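Local coordinates for FrnE protein (Deinococcus radiodurans, PDB 5CO3) that probably acts as a cytoplasmic thiol-disulfide oxidoreductase with a DsbA-like thioredoxin domain, at residues A[24-29]-A[128-133]; A[18-23]-A[134-139]; A[112-117]-A[171-176]. All coordinates share one frame; numbering follows the deposited sequence. Where two conformers were deposited one is given.

Contact 1 (A[24-29]-A[128-133]); sequences WCYIGK and MKERLL
The Y26 ring takes L133 CB over the centre of one face and E130 OE2 at its edge, in the ring plane. L133 CB lies 3.5 Å from the ring centroid, only 10° off the normal, a CH-pi contact in which the two side chains slide past each other in opposite directions. At the rim, Y26 OH donates to E130 OE2 over 2.8 Å. Ring and carboxylate planes stand 68° apart, and the hydroxyl reaches OE2 from above the carboxylate plane. The other oxygen, E130 OE1, is met on its anti side by K29 NZ, also at 2.8 Å, in a salt bridge close to the carboxylate plane. Y26 and K29, one turn apart on helix 23-38, grip one carboxylate of helix 125-137 by both its oxygens; helix 23-38 follows C22 and holds C25, the CxxC pair as in thioredoxin-type proteins. The axes of the two helix segments come within 10.7 Å, their nearest backbones being at Y26 and L133. Further charges close the network: E33 and D126 also bridge to K29 NZ, and R30 bridges to E130 OE2. An alanine in place of Y26 would probably leave E130 OE2 without its hydroxyl donor, though R30 remains, and open a gap where the ring covers L133 CB. K29 runs extended as far as CE and bends only at its last torsion (chi4 -69°), which turns NZ to the carboxylate, while its CD packs 3.8 Å from L133 CD1. L133 CD1 lies equally near Y26 CD1, touching both the ring and the lysine chain.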
ATOM      1  N   TRP A  24      -6.702  -2.134   6.607  1.00 24.04           N
ATOM      2  CA  TRP A  24      -5.587  -2.993   6.997  1.00 26.22           C
ATOM      3  C   TRP A  24      -4.316  -2.557   6.282  1.00 24.75           C
ATOM      4  O   TRP A  24      -3.214  -2.801   6.764  1.00 25.77           O
ATOM      5  CB  TRP A  24      -5.897  -4.464   6.729  1.00 27.90           C
ATOM      6  CG  TRP A  24      -6.844  -5.015   7.744  1.00 30.03           C
ATOM      7  CD1 TRP A  24      -8.158  -5.326   7.557  1.00 31.23           C
ATOM      8  CD2 TRP A  24      -6.559  -5.287   9.123  1.00 33.56           C
ATOM      9  NE1 TRP A  24      -8.709  -5.779   8.729  1.00 34.77           N
ATOM     10  CE2 TRP A  24      -7.747  -5.774   9.707  1.00 38.21           C
ATOM     11  CE3 TRP A  24      -5.410  -5.177   9.920  1.00 32.98           C
ATOM     12  CZ2 TRP A  24      -7.824  -6.147  11.048  1.00 34.64           C
ATOM     13  CZ3 TRP A  24      -5.489  -5.550  11.255  1.00 34.79           C
ATOM     14  CH2 TRP A  24      -6.686  -6.030  11.805  1.00 38.23           C
ATOM     15  N   CYS A  25      -4.464  -1.868   5.154  1.00 23.67           N
ATOM     16  CA  CYS A  25      -3.282  -1.395   4.444  1.00 25.47           C
ATOM     17  C   CYS A  25      -2.572  -0.275   5.195  1.00 24.27           C
ATOM     18  O   CYS A  25      -1.347  -0.178   5.151  1.00 23.56           O
ATOM     19  CB  CYS A  25      -3.662  -0.946   3.027  1.00 24.60           C
ATOM     20  SG  CYS A  25      -3.986  -2.330   1.931  1.00 26.16           S
ATOM     21  N   TYR A  26      -3.328   0.592   5.862  1.00 22.84           N
ATOM     22  CA  TYR A  26      -2.708   1.654   6.637  1.00 24.26           C
ATOM     23  C   TYR A  26      -2.013   1.028   7.855  1.00 24.12           C
ATOM     24  O   TYR A  26      -0.857   1.336   8.150  1.00 21.85           O
ATOM     25  CB  TYR A  26      -3.746   2.687   7.061  1.00 21.16           C
ATOM     26  CG  TYR A  26      -3.230   4.089   7.237  1.00 21.46           C
ATOM     27  CD1 TYR A  26      -1.860   4.383   7.212  1.00 21.90           C
ATOM     28  CD2 TYR A  26      -4.126   5.141   7.412  1.00 21.90           C
ATOM     29  CE1 TYR A  26      -1.406   5.686   7.385  1.00 21.69           C
ATOM     30  CE2 TYR A  26      -3.683   6.432   7.581  1.00 22.13           C
ATOM     31  CZ  TYR A  26      -2.342   6.706   7.567  1.00 21.82           C
ATOM     32  OH  TYR A  26      -1.922   8.000   7.738  1.00 23.80           O
ATOM     33  N   ILE A  27      -2.728   0.136   8.537  1.00 22.60           N
ATOM     34  CA  ILE A  27      -2.149  -0.636   9.642  1.00 24.80           C
ATOM     35  C   ILE A  27      -0.871  -1.356   9.199  1.00 25.25           C
ATOM     36  O   ILE A  27       0.155  -1.306   9.893  1.00 26.06           O
ATOM     37  CB  ILE A  27      -3.162  -1.650  10.196  1.00 21.96           C
ATOM     38  CG1 ILE A  27      -4.227  -0.901  11.003  1.00 27.52           C
ATOM     39  CG2 ILE A  27      -2.460  -2.733  11.065  1.00 25.39           C
ATOM     40  CD1 ILE A  27      -5.553  -1.661  11.193  1.00 29.02           C
ATOM     41  N   GLY A  28      -0.928  -1.993   8.028  1.00 24.13           N
ATOM     42  CA  GLY A  28       0.218  -2.718   7.505  1.00 26.22           C
ATOM     43  C   GLY A  28       1.385  -1.820   7.147  1.00 25.02           C
ATOM     44  O   GLY A  28       2.557  -2.210   7.267  1.00 26.58           O
ATOM     45  N   LYS A  29       1.068  -0.613   6.683  1.00 24.99           N
ATOM     46  CA  LYS A  29       2.106   0.351   6.358  1.00 24.55           C
ATOM     47  C   LYS A  29       2.859   0.740   7.630  1.00 23.39           C
ATOM     48  O   LYS A  29       4.096   0.823   7.626  1.00 24.73           O
ATOM     49  CB  LYS A  29       1.510   1.584   5.675  1.00 22.91           C
ATOM     50  CG  LYS A  29       2.529   2.638   5.214  1.00 23.90           C
ATOM     51  CD  LYS A  29       1.826   3.779   4.449  1.00 23.32           C
ATOM     52  CE  LYS A  29       2.810   4.660   3.699  1.00 24.04           C
ATOM     53  NZ  LYS A  29       3.659   5.470   4.623  1.00 27.14           N
ATOM     54  N   MET A 128       2.649  10.325  -0.890  1.00 26.06           N
ATOM     55  CA  MET A 128       1.322  10.419  -1.505  1.00 23.07           C
ATOM     56  C   MET A 128       0.413   9.315  -0.982  1.00 24.92           C
ATOM     57  O   MET A 128      -0.745   9.573  -0.654  1.00 22.35           O
ATOM     58  CB  MET A 128       1.412  10.335  -3.028  1.00 27.82           C
ATOM     59  CG  MET A 128       0.148  10.827  -3.747  1.00 26.73           C
ATOM     60  SD  MET A 128      -0.157  12.603  -3.514  1.00 28.01           S
ATOM     61  CE  MET A 128      -1.471  12.612  -2.314  1.00 27.59           C
ATOM     62  N   LYS A 129       0.945   8.092  -0.903  1.00 24.14           N
ATOM     63  CA  LYS A 129       0.170   6.956  -0.400  1.00 22.13           C
ATOM     64  C   LYS A 129      -0.289   7.245   1.024  1.00 22.91           C
ATOM     65  O   LYS A 129      -1.464   7.097   1.355  1.00 21.25           O
ATOM     66  CB  LYS A 129       0.989   5.655  -0.451  1.00 25.77           C
ATOM     67  CG  LYS A 129       0.311   4.471   0.233  1.00 25.64           C
ATOM     68  CD  LYS A 129      -0.832   3.906  -0.602  1.00 35.57           C
ATOM     69  CE  LYS A 129      -1.443   2.688   0.068  1.00 36.22           C
ATOM     70  NZ  LYS A 129      -2.544   2.080  -0.737  1.00 34.44           N
ATOM     71  N   GLU A 130       0.655   7.670   1.857  1.00 24.29           N
ATOM     72  CA  GLU A 130       0.382   8.041   3.240  1.00 21.81           C
ATOM     73  C   GLU A 130      -0.733   9.094   3.353  1.00 21.95           C
ATOM     74  O   GLU A 130      -1.683   8.923   4.121  1.00 20.93           O
ATOM     75  CB  GLU A 130       1.673   8.556   3.887  1.00 20.86           C
ATOM     76  CG  GLU A 130       1.502   9.155   5.274  1.00 24.79           C
ATOM     77  CD  GLU A 130       1.352   8.093   6.351  1.00 25.11           C
ATOM     78  OE1 GLU A 130       1.766   6.937   6.121  1.00 24.91           O
ATOM     79  OE2 GLU A 130       0.817   8.416   7.426  1.00 26.34           O
ATOM     80  N   ARG A 131      -0.611  10.166   2.568  1.00 20.51           N
ATOM     81  CA  ARG A 131      -1.584  11.256   2.580  1.00 22.43           C
ATOM     82  C   ARG A 131      -2.971  10.775   2.210  1.00 19.17           C
ATOM     83  O   ARG A 131      -3.948  11.153   2.851  1.00 22.09           O
ATOM     84  CB  ARG A 131      -1.162  12.363   1.616  1.00 25.44           C
ATOM     85  CG  ARG A 131      -2.035  13.622   1.736  1.00 26.73           C
ATOM     86  CD  ARG A 131      -1.849  14.247   3.119  1.00 25.27           C
ATOM     87  NE  ARG A 131      -2.840  15.273   3.464  1.00 26.82           N
ATOM     88  CZ  ARG A 131      -4.028  15.023   4.013  1.00 25.20           C
ATOM     89  NH1 ARG A 131      -4.420  13.766   4.238  1.00 25.43           N
ATOM     90  NH2 ARG A 131      -4.836  16.026   4.318  1.00 29.86           N
ATOM     91  N   LEU A 132      -3.054   9.935   1.175  1.00 18.68           N
ATOM     92  CA  LEU A 132      -4.334   9.388   0.737  1.00 22.27           C
ATOM     93  C   LEU A 132      -4.954   8.462   1.788  1.00 19.73           C
ATOM     94  O   LEU A 132      -6.153   8.524   2.037  1.00 20.87           O
ATOM     95  CB  LEU A 132      -4.171   8.654  -0.600  1.00 19.93           C
ATOM     96  CG  LEU A 132      -4.023   9.659  -1.735  1.00 18.88           C
ATOM     97  CD1 LEU A 132      -3.373   8.996  -2.937  1.00 22.08           C
ATOM     98  CD2 LEU A 132      -5.403  10.255  -2.110  1.00 21.19           C
ATOM     99  N   LEU A 133      -4.134   7.626   2.417  1.00 18.91           N
ATOM    100  CA  LEU A 133      -4.654   6.745   3.459  1.00 20.84           C
ATOM    101  C   LEU A 133      -5.265   7.559   4.603  1.00 20.10           C
ATOM    102  O   LEU A 133      -6.345   7.238   5.101  1.00 18.38           O
ATOM    103  CB  LEU A 133      -3.544   5.812   3.983  1.00 18.87           C
ATOM    104  CG  LEU A 133      -3.132   4.715   2.989  1.00 19.10           C
ATOM    105  CD1 LEU A 133      -1.813   4.051   3.431  1.00 20.48           C
ATOM    106  CD2 LEU A 133      -4.254   3.679   2.862  1.00 24.05           C
TER

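Contact 2 (A[18-23]-A[134-139]); sequences SDIACP and RAYMSE
Y136 CG stands anti to its backbone N (chi1 -173°), which directs it toward the turn at I20 and A21, while M137 CG is anti to its own carbonyl carbon and the chain bends at chi2 (-64°), bringing SD toward P23. One face of the Y136 ring is covered by main chain: I20 O and A21 CA both lie 3.7 Å above its plane, displaced toward the rim. The A21 CA approach is a CH-pi contact, 19° off the ring normal. Beyond the rim A21 CB touches Y136 OH at 3.5 Å, and at the other end of the ring, in one of the two conformers of I20, I20 CG2 packs on Y136 CB at 3.8 Å. No direct hydrogen bond joins the two segments. A water does so instead, donating to A21 O over 2.8 Å and bonded to Y136 OH at 2.7 Å, so the phenol and the turn carbonyl share one bridge. M137 uses its terminal methyl: CE sits 3.2 Å from I20 O and 3.3 Å from P23 N, tucked into the backbone bend, with SD against P23 CG as the two side chains cross at about a right angle. The backbone they cover is a type I beta turn from D19 to C22, closed by C22 N to D19 O, and it leads straight into the CxxC helix; the CB of C22 points away from segment 134-139. Tyrosine and methionine therefore pack on the approach to the probable redox site. The turn joins strand 12-18 to helix 23-38; I20, in that same conformer, also packs against A112 and I116 of helix 110-121, M137 against Y26 of helix 23-38, and the loop residues F101 and V104 lie beside P23 and Y136.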
ATOM      1  N   SER A  18      -1.568  -2.565  -2.404  1.00 28.09           N
ATOM      2  CA  SER A  18      -2.357  -1.926  -1.377  1.00 26.07           C
ATOM      3  C   SER A  18      -3.512  -1.171  -2.029  1.00 25.77           C
ATOM      4  O   SER A  18      -3.385  -0.735  -3.170  1.00 27.40           O
ATOM      5  CB  SER A  18      -1.483  -0.977  -0.569  1.00 28.26           C
ATOM      6  OG  SER A  18      -2.233  -0.312   0.413  1.00 30.33           O
ATOM      7  N   ASP A  19      -4.622  -1.049  -1.307  1.00 29.28           N
ATOM      8  CA  ASP A  19      -5.703  -0.154  -1.707  1.00 25.84           C
ATOM      9  C   ASP A  19      -5.904   0.911  -0.646  1.00 24.10           C
ATOM     10  O   ASP A  19      -5.827   0.651   0.554  1.00 25.36           O
ATOM     11  CB  ASP A  19      -7.022  -0.908  -1.934  1.00 25.54           C
ATOM     12  CG  ASP A  19      -8.039  -0.092  -2.748  1.00 33.21           C
ATOM     13  OD1 ASP A  19      -7.711   1.029  -3.205  1.00 24.39           O
ATOM     14  OD2 ASP A  19      -9.159  -0.591  -2.948  1.00 27.54           O
ATOM     15  N   ILE A  20      -6.158   2.123  -1.125  1.00 25.58           N
ATOM     16  CA  ILE A  20      -6.434   3.258  -0.255  0.61 24.03           C
ATOM     17  C   ILE A  20      -7.681   2.994   0.580  1.00 22.70           C
ATOM     18  O   ILE A  20      -7.775   3.444   1.728  1.00 22.98           O
ATOM     19  CB  ILE A  20      -6.598   4.552  -1.084  0.61 22.08           C
ATOM     20  CG1 ILE A  20      -5.255   4.928  -1.708  0.61 24.97           C
ATOM     21  CG2 ILE A  20      -7.127   5.701  -0.235  0.61 23.75           C
ATOM     22  CD1 ILE A  20      -5.311   5.268  -3.155  0.61 26.77           C
ATOM     23  N   ALA A  21      -8.613   2.224   0.027  1.00 22.63           N
ATOM     24  CA  ALA A  21      -9.858   1.934   0.748  1.00 23.47           C
ATOM     25  C   ALA A  21      -9.739   0.830   1.800  1.00 24.09           C
ATOM     26  O   ALA A  21     -10.722   0.514   2.462  1.00 24.62           O
ATOM     27  CB  ALA A  21     -10.981   1.578  -0.258  1.00 23.34           C
ATOM     28  N   CYS A  22      -8.548   0.253   1.993  1.00 23.85           N
ATOM     29  CA  CYS A  22      -8.412  -0.861   2.930  1.00 25.46           C
ATOM     30  C   CYS A  22      -7.777  -0.426   4.249  1.00 23.49           C
ATOM     31  O   CYS A  22      -6.636   0.016   4.265  1.00 23.65           O
ATOM     32  CB  CYS A  22      -7.582  -1.986   2.310  1.00 25.67           C
ATOM     33  SG  CYS A  22      -7.363  -3.405   3.411  1.00 30.21           S
ATOM     34  N   PRO A  23      -8.529  -0.495   5.355  1.00 23.22           N
ATOM     35  CA  PRO A  23      -7.971  -0.036   6.635  1.00 22.01           C
ATOM     36  C   PRO A  23      -6.772  -0.880   7.052  1.00 21.07           C
ATOM     37  O   PRO A  23      -5.901  -0.352   7.752  1.00 22.41           O
ATOM     38  CB  PRO A  23      -9.136  -0.200   7.615  1.00 23.35           C
ATOM     39  CG  PRO A  23     -10.375  -0.152   6.715  1.00 21.46           C
ATOM     40  CD  PRO A  23      -9.951  -0.877   5.470  1.00 25.40           C
ATOM     41  N   ARG A 134      -4.574   8.623   5.005  1.00 20.23           N
ATOM     42  CA  ARG A 134      -5.073   9.491   6.062  1.00 19.59           C
ATOM     43  C   ARG A 134      -6.358  10.212   5.633  1.00 20.28           C
ATOM     44  O   ARG A 134      -7.330  10.291   6.386  1.00 22.06           O
ATOM     45  CB  ARG A 134      -3.993  10.504   6.467  1.00 27.56           C
ATOM     46  CG  ARG A 134      -4.371  11.380   7.654  1.00 34.01           C
ATOM     47  CD  ARG A 134      -3.236  12.341   8.014  1.00 42.49           C
ATOM     48  NE  ARG A 134      -3.633  13.727   7.786  1.00 58.95           N
ATOM     49  CZ  ARG A 134      -2.861  14.662   7.235  1.00 59.59           C
ATOM     50  NH1 ARG A 134      -1.620  14.376   6.843  1.00 59.50           N
ATOM     51  NH2 ARG A 134      -3.335  15.891   7.078  1.00 56.85           N
ATOM     52  N   ALA A 135      -6.360  10.720   4.405  1.00 20.46           N
ATOM     53  CA  ALA A 135      -7.529  11.418   3.885  1.00 21.11           C
ATOM     54  C   ALA A 135      -8.757  10.509   3.881  1.00 22.99           C
ATOM     55  O   ALA A 135      -9.859  10.939   4.190  1.00 21.62           O
ATOM     56  CB  ALA A 135      -7.248  11.928   2.488  1.00 21.12           C
ATOM     57  N   TYR A 136      -8.559   9.251   3.520  1.00 21.18           N
ATOM     58  CA  TYR A 136      -9.666   8.305   3.428  1.00 18.84           C
ATOM     59  C   TYR A 136     -10.149   7.825   4.804  1.00 20.25           C
ATOM     60  O   TYR A 136     -11.339   7.869   5.118  1.00 21.40           O
ATOM     61  CB  TYR A 136      -9.255   7.107   2.567  1.00 19.56           C
ATOM     62  CG  TYR A 136     -10.380   6.140   2.258  1.00 19.94           C
ATOM     63  CD1 TYR A 136     -10.828   5.210   3.203  1.00 21.51           C
ATOM     64  CD2 TYR A 136     -10.986   6.145   1.006  1.00 20.54           C
ATOM     65  CE1 TYR A 136     -11.869   4.327   2.908  1.00 21.43           C
ATOM     66  CE2 TYR A 136     -12.013   5.279   0.711  1.00 22.43           C
ATOM     67  CZ  TYR A 136     -12.449   4.367   1.654  1.00 22.70           C
ATOM     68  OH  TYR A 136     -13.469   3.508   1.305  1.00 25.24           O
ATOM     69  N   MET A 137      -9.213   7.354   5.618  1.00 18.71           N
ATOM     70  CA  MET A 137      -9.565   6.671   6.858  1.00 17.28           C
ATOM     71  C   MET A 137      -9.912   7.595   8.013  1.00 19.92           C
ATOM     72  O   MET A 137     -10.649   7.215   8.904  1.00 21.06           O
ATOM     73  CB  MET A 137      -8.400   5.777   7.319  1.00 17.49           C
ATOM     74  CG  MET A 137      -8.046   4.661   6.352  1.00 24.74           C
ATOM     75  SD  MET A 137      -9.390   3.452   6.147  1.00 23.53           S
ATOM     76  CE  MET A 137      -8.900   2.693   4.618  1.00 23.76           C
ATOM     77  N   SER A 138      -9.321   8.781   8.025  1.00 22.29           N
ATOM     78  CA  SER A 138      -9.453   9.674   9.170  1.00 22.77           C
ATOM     79  C   SER A 138     -10.159  10.981   8.887  1.00 25.81           C
ATOM     80  O   SER A 138     -10.813  11.547   9.770  1.00 33.33           O
ATOM     81  CB  SER A 138      -8.071  10.000   9.737  1.00 20.21           C
ATOM     82  OG  SER A 138      -7.380   8.818  10.121  1.00 26.53           O
ATOM     83  N   GLU A 139     -10.015  11.487   7.672  1.00 22.70           N
ATOM     84  CA  GLU A 139     -10.450  12.858   7.419  1.00 24.23           C
ATOM     85  C   GLU A 139     -11.738  12.976   6.630  1.00 22.84           C
ATOM     86  O   GLU A 139     -12.147  14.085   6.313  1.00 26.28           O
ATOM     87  CB  GLU A 139      -9.348  13.616   6.698  1.00 19.95           C
ATOM     88  CG  GLU A 139      -8.068  13.687   7.541  1.00 19.36           C
ATOM     89  CD  GLU A 139      -6.922  14.341   6.802  1.00 29.88           C
ATOM     90  OE1 GLU A 139      -6.943  14.337   5.560  1.00 25.61           O
ATOM     91  OE2 GLU A 139      -5.994  14.860   7.473  1.00 34.94           O
TER
HETATM   92  O   HOH W   1     -13.495   1.105   2.596  1.00 29.39           O

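Contact 3 (A[112-117]-A[171-176]); sequences AHQLIH and TYAQAV
Two helices of the DsbA-like fold meet here: helix 110-121 along 112-117 and the first turn of helix 173-186, with Y172 at its N-cap position. H117 and V176 carry much of the packing, their side chains crossing at a slant. V176 CG2 touches H117 CD2 at 3.5 Å, and V176 N lies over one face of the imidazole, displaced toward the rim. A175 CB approaches H117 ND1, also at 3.5 Å. The same CG2 reaches back to Q114 N at 3.7 Å and to H113 CB, so one methyl touches H113, Q114 and H117. The valine torsion (chi1 167°) sets CG1 anti to the backbone N; CG2 lies beside that N. Consistent with the helical insert of the DsbA-like thioredoxin fold, the contact packs helix 110-121 on helix 173-186, which leads to strand 193-196, and H113 NE2 is bonded to D19 and H117 NE2 to S51. Y172 packs its ring beside the backbone of H117: H117 C lies over one face, offset to the rim, T171 CG2 over the opposite one, and H117 CB is 3.7 Å from Y172 CD1. Its hydroxyl is bonded to E121 further along helix 110-121. Q114 stretches out beyond CG over the start of the second helix, where its CG meets Y172 C at 3.6 Å and its NE2 lies 3.8 Å from A173 CB. The amide oxygen is tied by a water, which donates to Q114 OE1 over 2.7 Å and accepts from Y172 N, so a backbone N-H at the helix start is satisfied through solvent.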
ATOM      1  N   ALA A 112      -7.179   8.017  -7.396  1.00 26.11           N
ATOM      2  CA  ALA A 112      -6.239   8.130  -6.293  1.00 23.00           C
ATOM      3  C   ALA A 112      -4.999   7.291  -6.567  1.00 26.47           C
ATOM      4  O   ALA A 112      -3.882   7.745  -6.338  1.00 25.26           O
ATOM      5  CB  ALA A 112      -6.904   7.698  -5.007  1.00 24.14           C
ATOM      6  N   HIS A 113      -5.185   6.074  -7.074  1.00 25.60           N
ATOM      7  CA  HIS A 113      -4.038   5.234  -7.411  1.00 28.66           C
ATOM      8  C   HIS A 113      -3.214   5.866  -8.523  1.00 27.35           C
ATOM      9  O   HIS A 113      -1.986   5.762  -8.526  1.00 32.28           O
ATOM     10  CB  HIS A 113      -4.486   3.823  -7.801  1.00 29.41           C
ATOM     11  CG  HIS A 113      -4.832   2.967  -6.621  1.00 24.54           C
ATOM     12  ND1 HIS A 113      -3.877   2.481  -5.750  1.00 25.95           N
ATOM     13  CD2 HIS A 113      -6.023   2.511  -6.167  1.00 25.98           C
ATOM     14  CE1 HIS A 113      -4.470   1.771  -4.807  1.00 30.88           C
ATOM     15  NE2 HIS A 113      -5.772   1.769  -5.041  1.00 26.42           N
ATOM     16  N   GLN A 114      -3.888   6.530  -9.464  1.00 26.72           N
ATOM     17  CA  GLN A 114      -3.180   7.247 -10.519  1.00 29.25           C
ATOM     18  C   GLN A 114      -2.305   8.364  -9.946  1.00 30.45           C
ATOM     19  O   GLN A 114      -1.175   8.581 -10.401  1.00 31.34           O
ATOM     20  CB  GLN A 114      -4.166   7.832 -11.535  1.00 28.17           C
ATOM     21  CG  GLN A 114      -4.697   6.804 -12.522  1.00 33.10           C
ATOM     22  CD  GLN A 114      -5.719   7.392 -13.497  1.00 35.55           C
ATOM     23  OE1 GLN A 114      -5.423   8.343 -14.222  1.00 38.13           O
ATOM     24  NE2 GLN A 114      -6.930   6.837 -13.503  1.00 35.64           N
ATOM     25  N   LEU A 115      -2.835   9.072  -8.952  1.00 28.78           N
ATOM     26  CA  LEU A 115      -2.093  10.155  -8.311  1.00 29.48           C
ATOM     27  C   LEU A 115      -0.831   9.621  -7.635  1.00 27.55           C
ATOM     28  O   LEU A 115       0.226  10.258  -7.657  1.00 27.05           O
ATOM     29  CB  LEU A 115      -2.971  10.877  -7.291  1.00 26.53           C
ATOM     30  CG  LEU A 115      -2.279  12.025  -6.551  1.00 28.09           C
ATOM     31  CD1 LEU A 115      -1.652  13.006  -7.531  1.00 30.96           C
ATOM     32  CD2 LEU A 115      -3.261  12.734  -5.620  1.00 25.75           C
ATOM     33  N   ILE A 116      -0.935   8.442  -7.044  1.00 28.87           N
ATOM     34  CA  ILE A 116       0.244   7.872  -6.410  1.00 25.74           C
ATOM     35  C   ILE A 116       1.314   7.561  -7.466  1.00 29.77           C
ATOM     36  O   ILE A 116       2.503   7.832  -7.267  1.00 29.72           O
ATOM     37  CB  ILE A 116      -0.100   6.622  -5.612  1.00 22.78           C
ATOM     38  CG1 ILE A 116      -0.988   6.994  -4.431  1.00 27.21           C
ATOM     39  CG2 ILE A 116       1.182   6.041  -5.024  1.00 23.77           C
ATOM     40  CD1 ILE A 116      -1.683   5.823  -3.755  1.00 26.49           C
ATOM     41  N   HIS A 117       0.890   7.019  -8.602  1.00 31.36           N
ATOM     42  CA  HIS A 117       1.800   6.809  -9.722  1.00 35.38           C
ATOM     43  C   HIS A 117       2.467   8.110 -10.178  1.00 36.05           C
ATOM     44  O   HIS A 117       3.680   8.133 -10.407  1.00 34.81           O
ATOM     45  CB  HIS A 117       1.063   6.151 -10.880  1.00 34.78           C
ATOM     46  CG  HIS A 117       0.919   4.671 -10.729  1.00 37.75           C
ATOM     47  ND1 HIS A 117       1.718   3.773 -11.404  1.00 36.40           N
ATOM     48  CD2 HIS A 117       0.080   3.931  -9.967  1.00 37.66           C
ATOM     49  CE1 HIS A 117       1.368   2.543 -11.073  1.00 42.07           C
ATOM     50  NE2 HIS A 117       0.380   2.610 -10.199  1.00 40.95           N
ATOM     51  N   THR A 171      -3.315   9.913 -17.621  1.00 41.78           N
ATOM     52  CA  THR A 171      -1.957   9.515 -17.988  1.00 44.13           C
ATOM     53  C   THR A 171      -1.502   8.197 -17.351  1.00 42.08           C
ATOM     54  O   THR A 171      -0.915   7.354 -18.023  1.00 43.22           O
ATOM     55  CB  THR A 171      -0.942  10.609 -17.602  1.00 43.45           C
ATOM     56  OG1 THR A 171      -1.272  11.820 -18.285  1.00 45.78           O
ATOM     57  CG2 THR A 171       0.470  10.198 -17.982  1.00 47.29           C
ATOM     58  N   TYR A 172      -1.793   8.019 -16.063  1.00 38.80           N
ATOM     59  CA  TYR A 172      -1.341   6.831 -15.331  1.00 39.12           C
ATOM     60  C   TYR A 172      -2.414   5.759 -15.163  1.00 38.01           C
ATOM     61  O   TYR A 172      -2.241   4.820 -14.380  1.00 39.10           O
ATOM     62  CB  TYR A 172      -0.797   7.239 -13.956  1.00 34.55           C
ATOM     63  CG  TYR A 172       0.396   8.148 -14.079  1.00 37.15           C
ATOM     64  CD1 TYR A 172       1.681   7.633 -14.211  1.00 40.75           C
ATOM     65  CD2 TYR A 172       0.234   9.527 -14.106  1.00 42.51           C
ATOM     66  CE1 TYR A 172       2.778   8.472 -14.347  1.00 44.99           C
ATOM     67  CE2 TYR A 172       1.317  10.372 -14.239  1.00 46.40           C
ATOM     68  CZ  TYR A 172       2.586   9.842 -14.358  1.00 49.34           C
ATOM     69  OH  TYR A 172       3.661  10.688 -14.491  1.00 52.66           O
ATOM     70  N   ALA A 173      -3.517   5.898 -15.891  1.00 42.31           N
ATOM     71  CA  ALA A 173      -4.596   4.922 -15.828  1.00 38.11           C
ATOM     72  C   ALA A 173      -4.095   3.531 -16.212  1.00 41.17           C
ATOM     73  O   ALA A 173      -4.417   2.541 -15.553  1.00 40.99           O
ATOM     74  CB  ALA A 173      -5.756   5.346 -16.741  1.00 38.93           C
ATOM     75  N   GLN A 174      -3.293   3.451 -17.268  1.00 43.65           N
ATOM     76  CA  GLN A 174      -2.805   2.150 -17.712  1.00 47.36           C
ATOM     77  C   GLN A 174      -1.807   1.546 -16.725  1.00 43.77           C
ATOM     78  O   GLN A 174      -1.825   0.337 -16.471  1.00 44.50           O
ATOM     79  CB  GLN A 174      -2.169   2.250 -19.098  1.00 56.16           C
ATOM     80  CG  GLN A 174      -2.173   0.916 -19.818  1.00 68.59           C
ATOM     81  CD  GLN A 174      -3.562   0.284 -19.830  1.00 84.00           C
ATOM     82  OE1 GLN A 174      -4.558   0.949 -20.127  1.00 88.34           O
ATOM     83  NE2 GLN A 174      -3.633  -0.996 -19.491  1.00 90.36           N
ATOM     84  N   ALA A 175      -0.940   2.384 -16.171  1.00 42.28           N
ATOM     85  CA  ALA A 175       0.028   1.911 -15.188  1.00 43.02           C
ATOM     86  C   ALA A 175      -0.690   1.276 -13.991  1.00 45.68           C
ATOM     87  O   ALA A 175      -0.221   0.293 -13.426  1.00 47.90           O
ATOM     88  CB  ALA A 175       0.933   3.049 -14.736  1.00 42.47           C
ATOM     89  N   VAL A 176      -1.841   1.827 -13.624  1.00 39.62           N
ATOM     90  CA  VAL A 176      -2.597   1.302 -12.485  1.00 42.01           C
ATOM     91  C   VAL A 176      -3.185  -0.069 -12.837  1.00 42.80           C
ATOM     92  O   VAL A 176      -3.113  -1.006 -12.043  1.00 37.79           O
ATOM     93  CB  VAL A 176      -3.724   2.287 -12.046  1.00 35.17           C
ATOM     94  CG1 VAL A 176      -4.710   1.618 -11.083  1.00 37.33           C
ATOM     95  CG2 VAL A 176      -3.114   3.535 -11.407  1.00 34.83           C
TER
HETATM   96  O   HOH W   2      -3.383  10.029 -14.446  1.00 33.73           O

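Contacts 1 and 2 are buried and lie side by side, centres about 6 Å apart, both using helix 125-137 against the CxxC helix and the turn before it; contact 3 is only partly buried, and its centre lies about 16 Å from that of contact 1 and about 17 Å from that of contact 2, between helices 110-121 and 173-186. Contact 1 is the charged one, held by a salt bridge and a phenol bond, whereas contacts 2 and 3 have no direct hydrogen bond across and rely on apolar packing plus one water each. Helix 110-121 ties contact 3 to contact 1: I116 packs on L132, and L115 on M128. K129 NZ meets S18 OG, joining contacts 1 and 2.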